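Cysteine desulfurase (Elizabethkingia anophelis NUHP1, PDB 5VPR) probably catalyses the removal of sulfur and selenium from L-cysteine, L-selenocysteine and their oxidised dimers, yielding L-alanine, with pyridoxal 5'-phosphate as cofactor. Local coordinates at residues R194-R197 and N201-I204; L324-L329 and E404-A409. All coordinates share one frame; numbering follows the deposited sequence.

How the contacts relate
The two contacts lie in different parts of a class-V, aminotransferase-like chain and are successive along the sequence, contact 1 closing before contact 2 opens. Their centres are 44 Å apart and their nearest atoms about 28 Å, so neither touches the other. Contact 1 is a local turn from helix to strand in the seven-stranded sheet, whereas contact 2 brings together segments with 74 residues between them, a loop before strand 330-331 and the C-terminal helix 396-413, beside a small antiparallel sheet. The cofactor is carried by Lys233, which belongs to neither contact; it follows, in sequence, strand 226-230, which lies next to strand 203-207 in the sheet.

Contact 1: residues R194-R197 and N201-I204; sequences RKVR and NAFI
A chi1 of -63° sets Arg197 CG opposite its own carbonyl carbon, and a second bend at chi2 (-57°) folds the chain back toward residues 201-204, although its CB points away from them. The guanidinium therefore comes to lie across the end of Ile204, whose CD1 sits 3.6 Å above the guanidinium plane, over its centre. Ile204 CD1 meets Arg197 CZ and NE at 3.7 Å each, a fit for a flat cation whose face is apolar enough to accept a hydrocarbon while its N-H groups point elsewhere.

Those N-H groups are well occupied: NE pairs with Asp223 and NH1 with Asp225, which also accepts a hydrogen bond from Ile204 N and so joins the arginine to the strand backbone. A water in the guanidinium plane accepts a weak bond from NH1 and lies 2.8 Å from Ala202 O, to which it can donate; it probably links the segments, which share no direct hydrogen bond.

Val196 and Ile204 lie flank to flank, pointing opposite ways, with Val196 CG1 3.7 Å from Ile204 CG1. Val196 CG1 also reaches Ala202 CB at 4.1 Å. The two beta-branched residues fill the helix-sheet interface with apolar surface, and short Ala202 lets the chain enter the strand close to the helix.

Helix 189-199 thus packs on strand 203-207, closing the beta-alpha-beta unit that starts with strand 171-177, whose Val174 touches both Val196 and Ala202.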
loop_
_atom_site.group_PDB
_atom_site.type_symbol
_atom_site.label_atom_id
_atom_site.label_comp_id
_atom_site.label_asym_id
_atom_site.label_seq_id
_atom_site.Cartn_x
_atom_site.Cartn_y
_atom_site.Cartn_z
ATOM N N ARG A 194 9.568 0.558 18.722
ATOM C CA ARG A 194 10.235 0.355 20.002
ATOM C C ARG A 194 10.942 1.628 20.457
ATOM O O ARG A 194 10.822 2.032 21.619
ATOM C CB ARG A 194 11.225 -0.811 19.898
ATOM C CG ARG A 194 11.189 -1.745 21.081
ATOM C CD ARG A 194 12.234 -2.862 20.971
ATOM N NE ARG A 194 12.228 -3.473 19.645
ATOM C CZ ARG A 194 13.235 -3.388 18.785
ATOM N NH1 ARG A 194 14.337 -2.732 19.131
ATOM N NH2 ARG A 194 13.147 -3.966 17.590
ATOM N N LYS A 195 11.688 2.278 19.552
ATOM C CA LYS A 195 12.339 3.537 19.911
ATOM C C LYS A 195 11.325 4.609 20.284
ATOM O O LYS A 195 11.516 5.333 21.270
ATOM C CB LYS A 195 13.219 4.048 18.774
ATOM C CG LYS A 195 14.488 3.264 18.492
ATOM C CD LYS A 195 15.085 3.735 17.152
ATOM C CE LYS A 195 16.432 3.075 16.841
ATOM N NZ LYS A 195 17.375 3.193 17.988
ATOM N N VAL A 196 10.242 4.734 19.508
ATOM C CA VAL A 196 9.265 5.788 19.770
ATOM C C VAL A 196 8.549 5.560 21.106
ATOM O O VAL A 196 8.290 6.509 21.848
ATOM C CB VAL A 196 8.266 5.899 18.598
ATOM C CG1 VAL A 196 7.179 6.926 18.927
ATOM C CG2 VAL A 196 8.976 6.273 17.302
ATOM N N ARG A 197 8.210 4.301 21.432
ATOM C CA ARG A 197 7.567 4.008 22.708
ATOM C C ARG A 197 8.503 4.271 23.880
ATOM O O ARG A 197 8.061 4.729 24.938
ATOM C CB ARG A 197 7.093 2.558 22.764
ATOM C CG ARG A 197 6.041 2.187 21.758
ATOM C CD ARG A 197 4.820 3.053 21.876
ATOM N NE ARG A 197 3.708 2.462 21.143
ATOM C CZ ARG A 197 2.642 3.141 20.733
ATOM N NH1 ARG A 197 2.550 4.442 20.970
ATOM N NH2 ARG A 197 1.675 2.520 20.073
ATOM N N ASN A 201 5.951 9.918 24.210
ATOM C CA ASN A 201 4.534 9.582 24.296
ATOM C C ASN A 201 3.809 9.887 22.986
ATOM O O ASN A 201 2.609 10.151 22.986
ATOM C CB ASN A 201 3.862 10.326 25.455
ATOM C CG ASN A 201 4.177 9.709 26.820
ATOM O OD1 ASN A 201 4.379 8.500 26.937
ATOM N ND2 ASN A 201 4.215 10.544 27.857
ATOM N N ALA A 202 4.533 9.867 21.871
ATOM C CA ALA A 202 3.951 10.182 20.569
ATOM C C ALA A 202 2.988 9.093 20.109
ATOM O O ALA A 202 3.164 7.912 20.411
ATOM C CB ALA A 202 5.061 10.347 19.517
ATOM N N PHE A 203 1.965 9.500 19.357
ATOM C CA PHE A 203 1.193 8.547 18.571
ATOM C C PHE A 203 2.015 8.062 17.383
ATOM O O PHE A 203 2.822 8.802 16.816
ATOM C CB PHE A 203 -0.112 9.178 18.053
ATOM C CG PHE A 203 -1.126 9.510 19.132
ATOM C CD1 PHE A 203 -2.209 10.332 18.845
ATOM C CD2 PHE A 203 -1.005 9.002 20.416
ATOM C CE1 PHE A 203 -3.152 10.647 19.828
ATOM C CE2 PHE A 203 -1.942 9.313 21.401
ATOM C CZ PHE A 203 -3.015 10.137 21.103
ATOM N N ILE A 204 1.776 6.818 16.973
ATOM C CA ILE A 204 2.517 6.207 15.876
ATOM C C ILE A 204 1.560 5.911 14.723
ATOM O O ILE A 204 0.674 5.055 14.843
ATOM C CB ILE A 204 3.237 4.934 16.315
ATOM C CG1 ILE A 204 4.220 5.256 17.445
ATOM C CG2 ILE A 204 3.942 4.300 15.115
ATOM C CD1 ILE A 204 4.891 4.049 17.997
HETATM O O HOH W 1 5.064 6.587 22.065
#

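Contact 2: residues L324-L329 and E404-A409; sequences LEIEGL and EGVKKA
A type II beta turn runs from Ile326 to Leu329, closed by a weak bond from Leu329 N to Ile326 O, and it brings Ile326 CA to 6.8 Å from Lys407 CA on the facing helix. Gly328, at the third position with a positive phi of 84°, suits a type II turn, whose third residue is commonly glycine because it has no CB to meet the preceding carbonyl oxygen; Ile326 and Leu329, at the turn's two ends, both direct their CB atoms at the helix.

Ile326 carries most of the contact. With CG1 beside the backbone N, an extended chi2 (168°) carries its longer branch to the side of the helix, where Ile326 CD1 meets Val406 CG1 at 3.6 Å. Ile326 CG1 lies across the lysine chain, 3.6 Å from both Lys407 CG and Lys407 CE. The lysine is extended beyond CG, so its methylenes form an apolar strip against the isoleucine, while the amino group continues past it. There Lys407 NZ makes a long salt bridge, 3.8 Å, with Glu404 OE2, one turn earlier. Glu325 OE1, 5.2 Å from Lys407 NZ, may add a little favourable charge. A long amphipathic residue thus suits the edge of a buried patch.

Leu329 crosses Val406 at about a right angle, Leu329 CD1 lying 4.1 Å from Val406 CG1. The delta methyls of Ile326 and Leu329 lie against each other, and Val406 CG1 rests in the groove they form.

Following helix 305-324 and leading into strand 330-331, the turn rests on helix 396-413; Phe344 of strand 341-345 and Leu346 just beyond it touch both Leu329 and Val406, extending the apolar cluster toward the small antiparallel sheet.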
loop_
_atom_site.group_PDB
_atom_site.type_symbol
_atom_site.label_atom_id
_atom_site.label_comp_id
_atom_site.label_asym_id
_atom_site.label_seq_id
_atom_site.Cartn_x
_atom_site.Cartn_y
_atom_site.Cartn_z
ATOM N N LEU A 324 20.600 -7.604 -13.488
ATOM C CA LEU A 324 21.986 -7.265 -13.207
ATOM C C LEU A 324 22.961 -7.925 -14.169
ATOM O O LEU A 324 24.132 -7.534 -14.196
ATOM C CB LEU A 324 22.325 -7.638 -11.763
ATOM C CG LEU A 324 21.817 -6.590 -10.774
ATOM C CD1 LEU A 324 21.939 -7.055 -9.327
ATOM C CD2 LEU A 324 22.559 -5.280 -10.986
ATOM N N GLU A 325 22.514 -8.901 -14.960
ATOM C CA GLU A 325 23.363 -9.440 -16.013
ATOM C C GLU A 325 23.491 -8.484 -17.189
ATOM O O GLU A 325 24.467 -8.573 -17.939
ATOM C CB GLU A 325 22.832 -10.793 -16.483
ATOM C CG GLU A 325 22.753 -11.807 -15.361
ATOM C CD GLU A 325 22.372 -13.191 -15.836
ATOM O OE1 GLU A 325 22.014 -13.341 -17.022
ATOM O OE2 GLU A 325 22.430 -14.130 -15.012
ATOM N N ILE A 326 22.541 -7.569 -17.370
ATOM C CA ILE A 326 22.680 -6.548 -18.400
ATOM C C ILE A 326 23.811 -5.605 -18.012
ATOM O O ILE A 326 23.832 -5.058 -16.901
ATOM C CB ILE A 326 21.354 -5.795 -18.587
ATOM C CG1 ILE A 326 20.257 -6.763 -19.017
ATOM C CG2 ILE A 326 21.507 -4.678 -19.605
ATOM C CD1 ILE A 326 18.876 -6.174 -18.958
ATOM N N GLU A 327 24.765 -5.421 -18.925
ATOM C CA GLU A 327 25.923 -4.576 -18.652
ATOM C C GLU A 327 25.493 -3.132 -18.429
ATOM O O GLU A 327 24.700 -2.582 -19.196
ATOM C CB GLU A 327 26.921 -4.654 -19.812
ATOM N N GLY A 328 26.023 -2.517 -17.372
ATOM C CA GLY A 328 25.743 -1.129 -17.075
ATOM C C GLY A 328 24.463 -0.857 -16.309
ATOM O O GLY A 328 24.248 0.287 -15.889
ATOM N N LEU A 329 23.603 -1.852 -16.114
ATOM C CA LEU A 329 22.376 -1.651 -15.351
ATOM C C LEU A 329 22.687 -1.606 -13.858
ATOM O O LEU A 329 23.404 -2.466 -13.343
ATOM C CB LEU A 329 21.375 -2.768 -15.656
ATOM C CG LEU A 329 19.951 -2.688 -15.104
ATOM C CD1 LEU A 329 18.984 -3.322 -16.084
ATOM C CD2 LEU A 329 19.836 -3.366 -13.739
ATOM N N GLU A 404 14.592 -9.266 -21.680
ATOM C CA GLU A 404 14.903 -9.152 -23.104
ATOM C C GLU A 404 14.451 -7.810 -23.656
ATOM O O GLU A 404 15.113 -7.246 -24.538
ATOM C CB GLU A 404 14.257 -10.294 -23.894
ATOM C CG GLU A 404 14.808 -11.660 -23.529
ATOM C CD GLU A 404 16.331 -11.723 -23.647
ATOM O OE1 GLU A 404 16.843 -11.631 -24.787
ATOM O OE2 GLU A 404 17.011 -11.849 -22.599
ATOM N N GLY A 405 13.338 -7.278 -23.139
ATOM C CA GLY A 405 12.889 -5.961 -23.563
ATOM C C GLY A 405 13.860 -4.862 -23.175
ATOM O O GLY A 405 14.084 -3.920 -23.941
ATOM N N VAL A 406 14.457 -4.971 -21.984
ATOM C CA VAL A 406 15.387 -3.941 -21.533
ATOM C C VAL A 406 16.666 -3.977 -22.364
ATOM O O VAL A 406 17.188 -2.932 -22.770
ATOM C CB VAL A 406 15.665 -4.098 -20.024
ATOM C CG1 VAL A 406 16.889 -3.302 -19.622
ATOM C CG2 VAL A 406 14.448 -3.647 -19.213
ATOM N N LYS A 407 17.190 -5.178 -22.630
ATOM C CA LYS A 407 18.336 -5.308 -23.528
ATOM C C LYS A 407 18.039 -4.707 -24.897
ATOM O O LYS A 407 18.876 -3.996 -25.465
ATOM C CB LYS A 407 18.729 -6.779 -23.674
ATOM C CG LYS A 407 19.185 -7.423 -22.380
ATOM C CD LYS A 407 19.530 -8.893 -22.559
ATOM C CE LYS A 407 19.811 -9.550 -21.205
ATOM N NZ LYS A 407 20.482 -10.872 -21.360
ATOM N N LYS A 408 16.849 -4.979 -25.440
ATOM C CA LYS A 408 16.509 -4.447 -26.761
ATOM C C LYS A 408 16.433 -2.926 -26.729
ATOM O O LYS A 408 16.910 -2.256 -27.654
ATOM C CB LYS A 408 15.192 -5.056 -27.251
ATOM C CG LYS A 408 14.630 -4.444 -28.519
ATOM C CD LYS A 408 13.401 -5.208 -29.006
ATOM C CE LYS A 408 12.778 -4.529 -30.229
ATOM N NZ LYS A 408 11.651 -5.290 -30.854
ATOM N N ALA A 409 15.868 -2.367 -25.651
ATOM C CA ALA A 409 15.758 -0.918 -25.519
ATOM C C ALA A 409 17.126 -0.249 -25.550
ATOM O O ALA A 409 17.328 0.753 -26.246
ATOM C CB ALA A 409 15.025 -0.571 -24.224
#